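Local coordinates for uncharacterized lipoprotein GfcB (Escherichia coli K12, PDB 2IN5) that is of unknown function but is probably a membrane-anchored lipoprotein linked to group 4 capsule polysaccharide production, at residues Gln58-Ser63 and Met68-Asn73; Met37-Asn42 and Ile47-Gly52. One frame throughout, in Å; residues are numbered along the deposited sequence.

Contact 1: residues Gln58-Ser63 and Met68-Asn73; sequences QSKWLS and MLVTHN
W61 and T71 meet across two neighbouring strands through a side-chain hydrogen bond added to the backbone ladder. The indole NE1 donates to T71 OG1 at 3.0 Å, with the hydroxyl oxygen tilted 19° out of the ring plane, and the two side chains cross at about a right angle. CG of W61 stands beside its own backbone N (chi1 -48°), a turn that lays the indole edge along the partner strand: CD1 comes 3.4 Å from the carbonyl O of L69, which lies in the ring plane. The same carbonyl accepts the W61 backbone N-H. Replacing W61 with a phenylalanine would probably leave T71 OG1 without this donor and open a gap where the indole packs against L51 and M37. Strands 58-62 and 68-72 form an antiparallel beta hairpin, in which S59-T71 and W61-L69 are hydrogen-bonded pairs, K60-V70 and L62-M68 non-hydrogen-bonded ones. S59 N gives its hydrogen to T71 O at 2.9 Å, and T71 N returns one to S59 O at 3.0 Å. M68, a selenomethionine, works on the opposite face of the hairpin. Its chain runs extended from the backbone and then bends at the last torsion (chi3 87°), lying obliquely across K60 with SE 3.6 Å from K60 CG. On its flank, M68 CB meets L62 CD2 at 4.1 Å. K60 itself bends at chi2 and chi4 and carries NZ to a salt bridge with E55 of the same chain, while on the face of the sheet that carries W61, S59 OG hydrogen-bonds to Q5 of the second subunit.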
ATOM      1  N   GLN A  58       3.103   3.710  -7.642  1.00 34.29           N
ATOM      2  CA  GLN A  58       1.699   3.423  -7.872  1.00 31.22           C
ATOM      3  C   GLN A  58       0.867   4.162  -6.828  1.00 26.35           C
ATOM      4  O   GLN A  58       1.050   3.963  -5.632  1.00 25.08           O
ATOM      5  CB  GLN A  58       1.452   1.921  -7.787  1.00 32.51           C
ATOM      6  CG  GLN A  58       1.460   1.233  -9.130  1.00 36.54           C
ATOM      7  CD  GLN A  58       1.231  -0.258  -9.014  1.00 38.70           C
ATOM      8  OE1 GLN A  58       0.925  -0.922 -10.000  1.00 42.12           O
ATOM      9  NE2 GLN A  58       1.390  -0.795  -7.806  1.00 40.28           N
ATOM     10  N   SER A  59      -0.030   5.022  -7.287  1.00 22.34           N
ATOM     11  CA  SER A  59      -0.878   5.799  -6.389  1.00 21.85           C
ATOM     12  C   SER A  59      -2.121   5.014  -6.005  1.00 20.44           C
ATOM     13  O   SER A  59      -2.902   4.634  -6.872  1.00 17.68           O
ATOM     14  CB  SER A  59      -1.306   7.106  -7.063  1.00 23.51           C
ATOM     15  OG  SER A  59      -0.198   7.947  -7.326  1.00 24.38           O
ATOM     16  N   LYS A  60      -2.313   4.765  -4.714  1.00 22.50           N
ATOM     17  CA  LYS A  60      -3.495   4.021  -4.273  1.00 25.06           C
ATOM     18  C   LYS A  60      -4.530   4.936  -3.628  1.00 24.55           C
ATOM     19  O   LYS A  60      -4.318   5.430  -2.526  1.00 24.41           O
ATOM     20  CB  LYS A  60      -3.108   2.928  -3.279  1.00 25.11           C
ATOM     21  CG  LYS A  60      -2.500   1.694  -3.907  1.00 31.56           C
ATOM     22  CD  LYS A  60      -1.038   1.872  -4.229  1.00 34.82           C
ATOM     23  CE  LYS A  60      -0.466   0.571  -4.774  1.00 38.59           C
ATOM     24  NZ  LYS A  60      -0.716  -0.563  -3.841  1.00 40.17           N
ATOM     25  N   TRP A  61      -5.647   5.138  -4.322  1.00 25.26           N
ATOM     26  CA  TRP A  61      -6.733   5.992  -3.849  1.00 28.02           C
ATOM     27  C   TRP A  61      -7.834   5.197  -3.140  1.00 30.34           C
ATOM     28  O   TRP A  61      -8.267   4.149  -3.615  1.00 32.67           O
ATOM     29  CB  TRP A  61      -7.335   6.763  -5.021  1.00 27.60           C
ATOM     30  CG  TRP A  61      -6.307   7.412  -5.893  1.00 28.42           C
ATOM     31  CD1 TRP A  61      -5.504   6.795  -6.810  1.00 28.62           C
ATOM     32  CD2 TRP A  61      -5.955   8.802  -5.925  1.00 27.72           C
ATOM     33  NE1 TRP A  61      -4.676   7.712  -7.412  1.00 28.68           N
ATOM     34  CE2 TRP A  61      -4.930   8.952  -6.889  1.00 28.91           C
ATOM     35  CE3 TRP A  61      -6.403   9.933  -5.233  1.00 26.61           C
ATOM     36  CZ2 TRP A  61      -4.347  10.192  -7.182  1.00 26.99           C
ATOM     37  CZ3 TRP A  61      -5.826  11.169  -5.521  1.00 27.18           C
ATOM     38  CH2 TRP A  61      -4.806  11.287  -6.489  1.00 27.58           C
ATOM     39  N   LEU A  62      -8.290   5.713  -2.006  1.00 32.55           N
ATOM     40  CA  LEU A  62      -9.313   5.049  -1.209  1.00 34.23           C
ATOM     41  C   LEU A  62     -10.623   5.815  -1.124  1.00 35.42           C
ATOM     42  O   LEU A  62     -10.624   7.017  -0.886  1.00 35.08           O
ATOM     43  CB  LEU A  62      -8.781   4.839   0.200  1.00 34.47           C
ATOM     44  CG  LEU A  62      -7.540   3.956   0.284  1.00 33.78           C
ATOM     45  CD1 LEU A  62      -6.908   4.084   1.651  1.00 32.73           C
ATOM     46  CD2 LEU A  62      -7.930   2.521  -0.019  1.00 31.62           C
ATOM     47  N   SER A  63     -11.741   5.117  -1.290  1.00 38.84           N
ATOM     48  CA  SER A  63     -13.045   5.771  -1.200  1.00 41.81           C
ATOM     49  C   SER A  63     -13.599   5.639   0.219  1.00 43.38           C
ATOM     50  O   SER A  63     -12.912   5.148   1.118  1.00 42.57           O
ATOM     51  CB  SER A  63     -14.024   5.147  -2.189  1.00 40.66           C
ATOM     52  OG  SER A  63     -14.415   3.866  -1.746  1.00 43.82           O
HETATM   53  N   MSE A  68     -10.699   0.530  -3.637  1.00 41.17           N
HETATM   54  CA  MSE A  68      -9.419   1.106  -4.026  1.00 38.08           C
HETATM   55  C   MSE A  68      -9.208   1.277  -5.519  1.00 34.53           C
HETATM   56  O   MSE A  68      -9.679   0.480  -6.316  1.00 33.01           O
HETATM   57  CB  MSE A  68      -8.283   0.264  -3.446  1.00 41.18           C
HETATM   58  CG  MSE A  68      -6.900   0.680  -3.919  1.00 48.28           C
HETATM   59 SE   MSE A  68      -5.468  -0.103  -2.873  1.00 59.45          SE
HETATM   60  CE  MSE A  68      -5.280  -1.770  -3.834  1.00 57.51           C
ATOM     61  N   LEU A  69      -8.502   2.340  -5.888  1.00 31.61           N
ATOM     62  CA  LEU A  69      -8.184   2.621  -7.284  1.00 29.68           C
ATOM     63  C   LEU A  69      -6.674   2.758  -7.390  1.00 29.20           C
ATOM     64  O   LEU A  69      -6.062   3.442  -6.575  1.00 31.10           O
ATOM     65  CB  LEU A  69      -8.844   3.918  -7.751  1.00 29.76           C
ATOM     66  CG  LEU A  69     -10.158   3.737  -8.498  1.00 29.76           C
ATOM     67  CD1 LEU A  69     -11.284   3.516  -7.514  1.00 33.59           C
ATOM     68  CD2 LEU A  69     -10.413   4.956  -9.341  1.00 33.17           C
ATOM     69  N   VAL A  70      -6.064   2.108  -8.374  1.00 27.70           N
ATOM     70  CA  VAL A  70      -4.612   2.195  -8.529  1.00 24.84           C
ATOM     71  C   VAL A  70      -4.292   2.881  -9.839  1.00 21.93           C
ATOM     72  O   VAL A  70      -4.776   2.497 -10.893  1.00 20.46           O
ATOM     73  CB  VAL A  70      -3.970   0.808  -8.497  1.00 26.83           C
ATOM     74  CG1 VAL A  70      -2.448   0.919  -8.671  1.00 24.87           C
ATOM     75  CG2 VAL A  70      -4.322   0.138  -7.179  1.00 23.77           C
ATOM     76  N   THR A  71      -3.466   3.907  -9.776  1.00 21.40           N
ATOM     77  CA  THR A  71      -3.163   4.637 -10.989  1.00 21.42           C
ATOM     78  C   THR A  71      -1.725   5.114 -11.042  1.00 19.85           C
ATOM     79  O   THR A  71      -0.976   5.014 -10.074  1.00 19.58           O
ATOM     80  CB  THR A  71      -4.034   5.914 -11.088  1.00 19.96           C
ATOM     81  OG1 THR A  71      -3.573   6.856 -10.112  1.00 20.06           O
ATOM     82  CG2 THR A  71      -5.499   5.607 -10.838  1.00 20.94           C
ATOM     83  N   HIS A  72      -1.353   5.611 -12.207  1.00 18.82           N
ATOM     84  CA  HIS A  72      -0.066   6.237 -12.377  1.00 21.52           C
ATOM     85  C   HIS A  72      -0.297   7.358 -13.371  1.00 20.62           C
ATOM     86  O   HIS A  72      -0.601   7.126 -14.545  1.00 21.09           O
ATOM     87  CB  HIS A  72       1.030   5.312 -12.885  1.00 22.23           C
ATOM     88  CG  HIS A  72       2.340   6.021 -13.015  1.00 24.38           C
ATOM     89  ND1 HIS A  72       2.650   6.805 -14.107  1.00 25.66           N
ATOM     90  CD2 HIS A  72       3.338   6.214 -12.122  1.00 22.24           C
ATOM     91  CE1 HIS A  72       3.776   7.452 -13.877  1.00 24.25           C
ATOM     92  NE2 HIS A  72       4.212   7.114 -12.679  1.00 24.70           N
ATOM     93  N   ASN A  73      -0.175   8.582 -12.873  1.00 22.48           N
ATOM     94  CA  ASN A  73      -0.396   9.782 -13.666  1.00 22.59           C
ATOM     95  C   ASN A  73      -1.660   9.730 -14.518  1.00 23.70           C
ATOM     96  O   ASN A  73      -1.610   9.855 -15.752  1.00 22.20           O
ATOM     97  CB  ASN A  73       0.812  10.095 -14.551  1.00 23.52           C
ATOM     98  CG  ASN A  73       0.953  11.585 -14.798  1.00 25.23           C
ATOM     99  OD1 ASN A  73       0.636  12.385 -13.922  1.00 24.02           O
ATOM    100  ND2 ASN A  73       1.439  11.964 -15.978  1.00 23.59           N
TER

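Contact 2: residues Met37-Asn42 and Ile47-Gly52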
HETATM    1  N   MSE A  37      -9.380  13.203  -5.303  1.00 29.63           N
HETATM    2  CA  MSE A  37      -9.888  13.047  -6.653  1.00 32.29           C
HETATM    3  C   MSE A  37     -11.422  12.851  -6.721  1.00 33.52           C
HETATM    4  O   MSE A  37     -12.051  12.381  -5.766  1.00 32.86           O
HETATM    5  CB  MSE A  37      -9.177  11.831  -7.254  1.00 35.50           C
HETATM    6  CG  MSE A  37      -9.693  11.357  -8.592  1.00 43.10           C
HETATM    7 SE   MSE A  37      -9.853   9.418  -8.621  1.00 54.45          SE
HETATM    8  CE  MSE A  37      -7.981   8.964  -8.445  1.00 48.11           C
ATOM      9  N   TYR A  38     -12.015  13.223  -7.852  1.00 33.94           N
ATOM     10  CA  TYR A  38     -13.444  13.027  -8.073  1.00 35.38           C
ATOM     11  C   TYR A  38     -13.531  11.862  -9.039  1.00 35.20           C
ATOM     12  O   TYR A  38     -12.994  11.927 -10.142  1.00 36.78           O
ATOM     13  CB  TYR A  38     -14.098  14.266  -8.699  1.00 36.35           C
ATOM     14  CG  TYR A  38     -14.507  15.310  -7.685  1.00 38.75           C
ATOM     15  CD1 TYR A  38     -14.349  16.672  -7.950  1.00 40.79           C
ATOM     16  CD2 TYR A  38     -15.007  14.938  -6.438  1.00 38.39           C
ATOM     17  CE1 TYR A  38     -14.667  17.639  -6.990  1.00 41.08           C
ATOM     18  CE2 TYR A  38     -15.329  15.894  -5.478  1.00 41.21           C
ATOM     19  CZ  TYR A  38     -15.154  17.239  -5.759  1.00 39.96           C
ATOM     20  OH  TYR A  38     -15.445  18.172  -4.800  1.00 40.13           O
ATOM     21  N   LEU A  39     -14.187  10.789  -8.616  1.00 36.06           N
ATOM     22  CA  LEU A  39     -14.328   9.605  -9.454  1.00 35.99           C
ATOM     23  C   LEU A  39     -15.731   9.491 -10.023  1.00 36.58           C
ATOM     24  O   LEU A  39     -16.711   9.753  -9.337  1.00 37.20           O
ATOM     25  CB  LEU A  39     -14.017   8.342  -8.643  1.00 34.49           C
ATOM     26  CG  LEU A  39     -14.375   7.018  -9.331  1.00 34.51           C
ATOM     27  CD1 LEU A  39     -13.572   6.894 -10.617  1.00 34.64           C
ATOM     28  CD2 LEU A  39     -14.089   5.833  -8.411  1.00 34.09           C
ATOM     29  N   ARG A  40     -15.822   9.094 -11.281  1.00 37.79           N
ATOM     30  CA  ARG A  40     -17.112   8.913 -11.919  1.00 39.93           C
ATOM     31  C   ARG A  40     -17.069   7.598 -12.702  1.00 40.17           C
ATOM     32  O   ARG A  40     -16.258   7.434 -13.611  1.00 40.67           O
ATOM     33  CB  ARG A  40     -17.408  10.088 -12.853  1.00 42.46           C
ATOM     34  CG  ARG A  40     -18.700   9.951 -13.646  1.00 47.34           C
ATOM     35  CD  ARG A  40     -19.728  10.983 -13.234  1.00 50.85           C
ATOM     36  NE  ARG A  40     -19.215  12.342 -13.383  1.00 55.15           N
ATOM     37  CZ  ARG A  40     -19.879  13.434 -13.015  1.00 56.59           C
ATOM     38  NH1 ARG A  40     -21.088  13.325 -12.475  1.00 57.34           N
ATOM     39  NH2 ARG A  40     -19.332  14.633 -13.180  1.00 56.29           N
ATOM     40  N   LEU A  41     -17.924   6.653 -12.332  1.00 39.91           N
ATOM     41  CA  LEU A  41     -17.974   5.372 -13.016  1.00 41.83           C
ATOM     42  C   LEU A  41     -19.264   5.237 -13.797  1.00 43.48           C
ATOM     43  O   LEU A  41     -20.344   5.536 -13.287  1.00 44.30           O
ATOM     44  CB  LEU A  41     -17.869   4.221 -12.022  1.00 41.65           C
ATOM     45  CG  LEU A  41     -16.534   4.134 -11.296  1.00 41.56           C
ATOM     46  CD1 LEU A  41     -16.624   3.118 -10.179  1.00 42.66           C
ATOM     47  CD2 LEU A  41     -15.444   3.766 -12.281  1.00 41.56           C
ATOM     48  N   ASN A  42     -19.139   4.779 -15.038  1.00 45.32           N
ATOM     49  CA  ASN A  42     -20.283   4.592 -15.920  1.00 47.18           C
ATOM     50  C   ASN A  42     -21.163   5.824 -15.990  1.00 49.40           C
ATOM     51  O   ASN A  42     -22.383   5.714 -15.904  1.00 50.40           O
ATOM     52  CB  ASN A  42     -21.135   3.414 -15.451  1.00 45.98           C
ATOM     53  CG  ASN A  42     -20.408   2.103 -15.538  1.00 45.49           C
ATOM     54  OD1 ASN A  42     -20.057   1.641 -16.625  1.00 44.92           O
ATOM     55  ND2 ASN A  42     -20.172   1.487 -14.388  1.00 45.27           N
ATOM     56  N   ILE A  47     -17.982  10.654  -6.920  1.00 41.63           N
ATOM     57  CA  ILE A  47     -17.662  10.322  -5.537  1.00 39.29           C
ATOM     58  C   ILE A  47     -16.284  10.867  -5.208  1.00 37.72           C
ATOM     59  O   ILE A  47     -15.424  10.988  -6.086  1.00 36.34           O
ATOM     60  CB  ILE A  47     -17.656   8.799  -5.272  1.00 40.95           C
ATOM     61  CG1 ILE A  47     -16.445   8.153  -5.938  1.00 41.58           C
ATOM     62  CG2 ILE A  47     -18.929   8.164  -5.825  1.00 43.07           C
ATOM     63  CD1 ILE A  47     -16.210   6.747  -5.499  1.00 43.83           C
ATOM     64  N   PHE A  48     -16.082  11.186  -3.935  1.00 35.57           N
ATOM     65  CA  PHE A  48     -14.825  11.729  -3.449  1.00 34.80           C
ATOM     66  C   PHE A  48     -13.891  10.606  -3.011  1.00 36.11           C
ATOM     67  O   PHE A  48     -14.274   9.746  -2.219  1.00 38.39           O
ATOM     68  CB  PHE A  48     -15.091  12.660  -2.271  1.00 32.86           C
ATOM     69  CG  PHE A  48     -13.945  13.564  -1.949  1.00 32.67           C
ATOM     70  CD1 PHE A  48     -13.543  14.537  -2.856  1.00 34.55           C
ATOM     71  CD2 PHE A  48     -13.262  13.444  -0.749  1.00 32.66           C
ATOM     72  CE1 PHE A  48     -12.475  15.382  -2.573  1.00 33.34           C
ATOM     73  CE2 PHE A  48     -12.192  14.281  -0.454  1.00 33.46           C
ATOM     74  CZ  PHE A  48     -11.799  15.254  -1.370  1.00 32.95           C
ATOM     75  N   VAL A  49     -12.663  10.628  -3.525  1.00 35.53           N
ATOM     76  CA  VAL A  49     -11.655   9.617  -3.211  1.00 33.04           C
ATOM     77  C   VAL A  49     -10.382  10.317  -2.709  1.00 32.17           C
ATOM     78  O   VAL A  49     -10.062  11.414  -3.145  1.00 32.80           O
ATOM     79  CB  VAL A  49     -11.348   8.772  -4.478  1.00 34.92           C
ATOM     80  CG1 VAL A  49     -10.267   7.764  -4.191  1.00 39.09           C
ATOM     81  CG2 VAL A  49     -12.608   8.067  -4.949  1.00 32.19           C
ATOM     82  N   VAL A  50      -9.661   9.689  -1.790  1.00 29.59           N
ATOM     83  CA  VAL A  50      -8.457  10.292  -1.245  1.00 29.24           C
ATOM     84  C   VAL A  50      -7.223   9.426  -1.547  1.00 29.54           C
ATOM     85  O   VAL A  50      -7.344   8.214  -1.719  1.00 30.04           O
ATOM     86  CB  VAL A  50      -8.619  10.488   0.294  1.00 30.64           C
ATOM     87  CG1 VAL A  50      -8.807   9.147   0.974  1.00 31.59           C
ATOM     88  CG2 VAL A  50      -7.423  11.197   0.872  1.00 32.36           C
ATOM     89  N   LEU A  51      -6.041  10.041  -1.634  1.00 28.45           N
ATOM     90  CA  LEU A  51      -4.822   9.279  -1.911  1.00 26.69           C
ATOM     91  C   LEU A  51      -4.282   8.786  -0.596  1.00 26.01           C
ATOM     92  O   LEU A  51      -3.757   9.560   0.206  1.00 26.45           O
ATOM     93  CB  LEU A  51      -3.758  10.137  -2.616  1.00 25.83           C
ATOM     94  CG  LEU A  51      -2.354   9.534  -2.832  1.00 23.17           C
ATOM     95  CD1 LEU A  51      -2.434   8.222  -3.624  1.00 19.25           C
ATOM     96  CD2 LEU A  51      -1.495  10.547  -3.577  1.00 22.56           C
ATOM     97  N   GLY A  52      -4.419   7.485  -0.376  1.00 27.61           N
ATOM     98  CA  GLY A  52      -3.947   6.900   0.862  1.00 24.30           C
ATOM     99  C   GLY A  52      -2.442   6.721   0.911  1.00 23.48           C
ATOM    100  O   GLY A  52      -1.811   7.108   1.887  1.00 23.11           O
TER
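L39 and I47 are joined twice by the backbone, and the 2.8 Å bond from L39 N to I47 O is close to straight at 173°. M37 and V49 form the other hydrogen-bonded pair of this antiparallel hairpin; there the donor M37 N sits 2.9 Å from V49 O but is tilted from the carbonyl plane. Apolar contact gathers on the face carrying M37, L39, I47 and V49. L39 and I47 run side by side, with L39 CB 3.6 Å from I47 CG1 and L39 CD2 3.7 Å from I47 CD1. I47 turns CG1 between its backbone N and carbonyl carbon (chi1 71°), which sets that branch alongside L39. Next along, V49 CG2 reaches L39 CB at 4.0 Å. Aromatic contact belongs to the other face, where Y38 and F48 form a non-hydrogen-bonded pair. Their rings meet obliquely, Y38 CE2 being 3.5 Å from F48 CD1 and the planes inclined at 62°. R46 adds a cation-pi contact to Y38. Helix 26-31 packs on this aromatic face through I29, which touches the side chains of both Y38 and F48, while strand 189-194 flanks 36-41 and strand 58-62 flanks 47-55, its W61 lying against V49.

In the fold
From the N terminus, the chain passes helices 8-18 and 26-31 before entering strand 36-41. Contact 2 closes the turn between strands 36-41 and 47-55 by folding the second back on the first. A tight connection then leads into strand 58-62, and contact 1 closes the turn between strands 58-62 and 68-72. The two contacts therefore follow one another in series, neither nested nor crossed, and illustrate how successive hairpins build an antiparallel meander. Their shared seam is between 47-55 and 58-62, where L62 N lies 2.7 Å from V50 O, a probable hydrogen bond. The meander continues into 75-80 beyond contact 1, adjoins the C-terminal strand 189-194 beyond contact 2, and touches the second subunit through both contacts.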